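Local coordinates for protein ferredoxin (Nitrosospira multiformis, PDB 3LMF) that is of unknown function, but is a cysteine-rich four-helix protein of the Csp family and so may store copper as its relatives do, at residues E79-C84 against R102-H107. Numbering follows the deposited sequence.
Sequences EICDAC and RQCAEH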
loop_
_atom_site.group_PDB
_atom_site.type_symbol
_atom_site.label_atom_id
_atom_site.label_comp_id
_atom_site.label_asym_id
_atom_site.label_seq_id
_atom_site.Cartn_x
_atom_site.Cartn_y
_atom_site.Cartn_z
ATOM N N GLU A 79 -6.063 9.130 15.974
ATOM C CA GLU A 79 -7.350 8.654 16.452
ATOM C C GLU A 79 -7.440 7.126 16.360
ATOM O O GLU A 79 -7.873 6.469 17.305
ATOM C CB GLU A 79 -8.464 9.303 15.637
ATOM C CG GLU A 79 -9.818 9.279 16.298
ATOM C CD GLU A 79 -10.835 10.117 15.544
ATOM O OE1 GLU A 79 -10.537 11.298 15.264
ATOM O OE2 GLU A 79 -11.928 9.597 15.233
ATOM N N ILE A 80 -7.016 6.568 15.229
ATOM C CA ILE A 80 -7.053 5.122 15.023
ATOM C C ILE A 80 -6.063 4.395 15.931
ATOM O O ILE A 80 -6.349 3.309 16.424
ATOM C CB ILE A 80 -6.769 4.780 13.539
ATOM C CG1 ILE A 80 -7.861 5.394 12.670
ATOM C CG2 ILE A 80 -6.697 3.275 13.340
ATOM C CD1 ILE A 80 -7.563 5.377 11.185
ATOM N N CYS A 81 -4.903 5.003 16.156
ATOM C CA CYS A 81 -3.895 4.411 17.028
ATOM C C CYS A 81 -4.413 4.314 18.468
ATOM O O CYS A 81 -4.207 3.298 19.133
ATOM C CB CYS A 81 -2.599 5.232 16.999
ATOM S SG CYS A 81 -1.608 5.055 15.464
ATOM N N ASP A 82 -5.076 5.370 18.949
ATOM C CA ASP A 82 -5.623 5.370 20.306
ATOM C C ASP A 82 -6.654 4.266 20.456
ATOM O O ASP A 82 -6.689 3.572 21.472
ATOM C CB ASP A 82 -6.294 6.704 20.658
ATOM C CG ASP A 82 -5.301 7.778 21.070
ATOM O OD1 ASP A 82 -4.396 7.491 21.888
ATOM O OD2 ASP A 82 -5.444 8.924 20.591
ATOM N N ALA A 83 -7.512 4.116 19.456
ATOM C CA ALA A 83 -8.525 3.076 19.527
ATOM C C ALA A 83 -7.864 1.698 19.497
ATOM O O ALA A 83 -8.251 0.811 20.251
ATOM C CB ALA A 83 -9.525 3.222 18.373
ATOM N N CYS A 84 -6.853 1.517 18.651
ATOM C CA CYS A 84 -6.182 0.221 18.576
ATOM C C CYS A 84 -5.479 -0.109 19.892
ATOM O O CYS A 84 -5.469 -1.260 20.326
ATOM C CB CYS A 84 -5.176 0.196 17.417
ATOM S SG CYS A 84 -4.358 -1.413 17.148
ATOM N N ARG A 102 0.369 4.040 21.484
ATOM C CA ARG A 102 0.261 5.263 22.284
ATOM C C ARG A 102 1.287 6.300 21.847
ATOM O O ARG A 102 0.973 7.490 21.735
ATOM C CB ARG A 102 0.470 4.963 23.774
ATOM C CG ARG A 102 -0.676 4.226 24.441
ATOM C CD ARG A 102 -0.303 3.810 25.857
ATOM N NE ARG A 102 -1.416 3.145 26.533
ATOM C CZ ARG A 102 -1.327 2.571 27.727
ATOM N NH1 ARG A 102 -2.390 1.987 28.263
ATOM N NH2 ARG A 102 -0.173 2.573 28.378
ATOM N N GLN A 103 2.516 5.843 21.618
ATOM C CA GLN A 103 3.603 6.718 21.189
ATOM C C GLN A 103 3.285 7.319 19.826
ATOM O O GLN A 103 3.346 8.531 19.646
ATOM C CB GLN A 103 4.924 5.945 21.101
ATOM C CG GLN A 103 6.077 6.773 20.516
ATOM C CD GLN A 103 7.331 5.954 20.206
ATOM O OE1 GLN A 103 7.297 5.012 19.400
ATOM N NE2 GLN A 103 8.450 6.320 20.840
ATOM N N CYS A 104 2.940 6.469 18.867
ATOM C CA CYS A 104 2.627 6.952 17.537
ATOM C C CYS A 104 1.513 7.989 17.575
ATOM O O CYS A 104 1.595 9.016 16.917
ATOM C CB CYS A 104 2.244 5.772 16.636
ATOM S SG CYS A 104 1.861 6.217 14.927
ATOM N N ALA A 105 0.472 7.717 18.356
ATOM C CA ALA A 105 -0.670 8.629 18.480
ATOM C C ALA A 105 -0.239 10.009 18.990
ATOM O O ALA A 105 -0.761 11.037 18.555
ATOM C CB ALA A 105 -1.721 8.039 19.416
ATOM N N GLU A 106 0.712 10.015 19.915
ATOM C CA GLU A 106 1.233 11.251 20.484
ATOM C C GLU A 106 2.007 12.046 19.432
ATOM O O GLU A 106 1.804 13.254 19.288
ATOM C CB GLU A 106 2.135 10.942 21.689
ATOM C CG GLU A 106 2.882 12.155 22.228
ATOM C CD GLU A 106 3.754 11.841 23.440
ATOM O OE1 GLU A 106 4.559 12.721 23.818
ATOM O OE2 GLU A 106 3.632 10.736 24.022
ATOM N N HIS A 107 2.898 11.382 18.700
ATOM C CA HIS A 107 3.655 12.088 17.665
ATOM C C HIS A 107 2.734 12.574 16.558
ATOM O O HIS A 107 2.908 13.672 16.043
ATOM C CB HIS A 107 4.739 11.198 17.050
ATOM C CG HIS A 107 5.899 10.954 17.955
ATOM N ND1 HIS A 107 6.008 9.824 18.734
ATOM C CD2 HIS A 107 6.984 11.714 18.236
ATOM C CE1 HIS A 107 7.112 9.896 19.456
ATOM N NE2 HIS A 107 7.721 11.033 19.173
HETATM O O HOH W 1 -1.578 8.179 23.132
#
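Cys81 and Ala105 face each other where segments 79-84 and 102-107 come nearest, with Cys81 CB 3.8 Å from Ala105 CB; the small methyl lets the backbones close in, the CA atoms of the pair standing 5.5 Å apart. Beside this pair the thiols of Cys81 and Cys104 meet sulfur to sulfur, SG to SG 3.7 Å, too long for a disulfide. Cys81 reaches there with SG beside the backbone N and anti to the carbonyl carbon (chi1 -74°), whereas Cys104 swings SG anti to the backbone N (chi1 -179°). Both side chains also touch Cys56 of helix 43-64, and Cys104 further meets Cys18 and Cys21 of helix 8-36, so the thiols gather in the bundle interior. The segments belong to helices 70-90 and 95-112, neighbours in an antiparallel four-helix bundle; the axes of the two short segments pass 8.2 Å apart at a crossing angle of -158°, close to antiparallel. A core lined with cysteines recalls the Csp copper-storage proteins, in which such thiols bind copper(I), and is consistent with a similar role here. At the partly exposed side the Asp82 carboxylate packs on the Ala105 methyl, OD1 to CB 3.7 Å; its polar partners are a water and Arg109. The water donates to Asp82 OD1 (3.2 Å) and to Arg102 O (3.0 Å), bridging the helices where no direct hydrogen bond joins the two segments. The other carboxylate oxygen, OD2, forms a salt bridge with Arg109, a second tie to helix 95-112. Arg102 forms a salt bridge with Glu89, farther along helix 70-90.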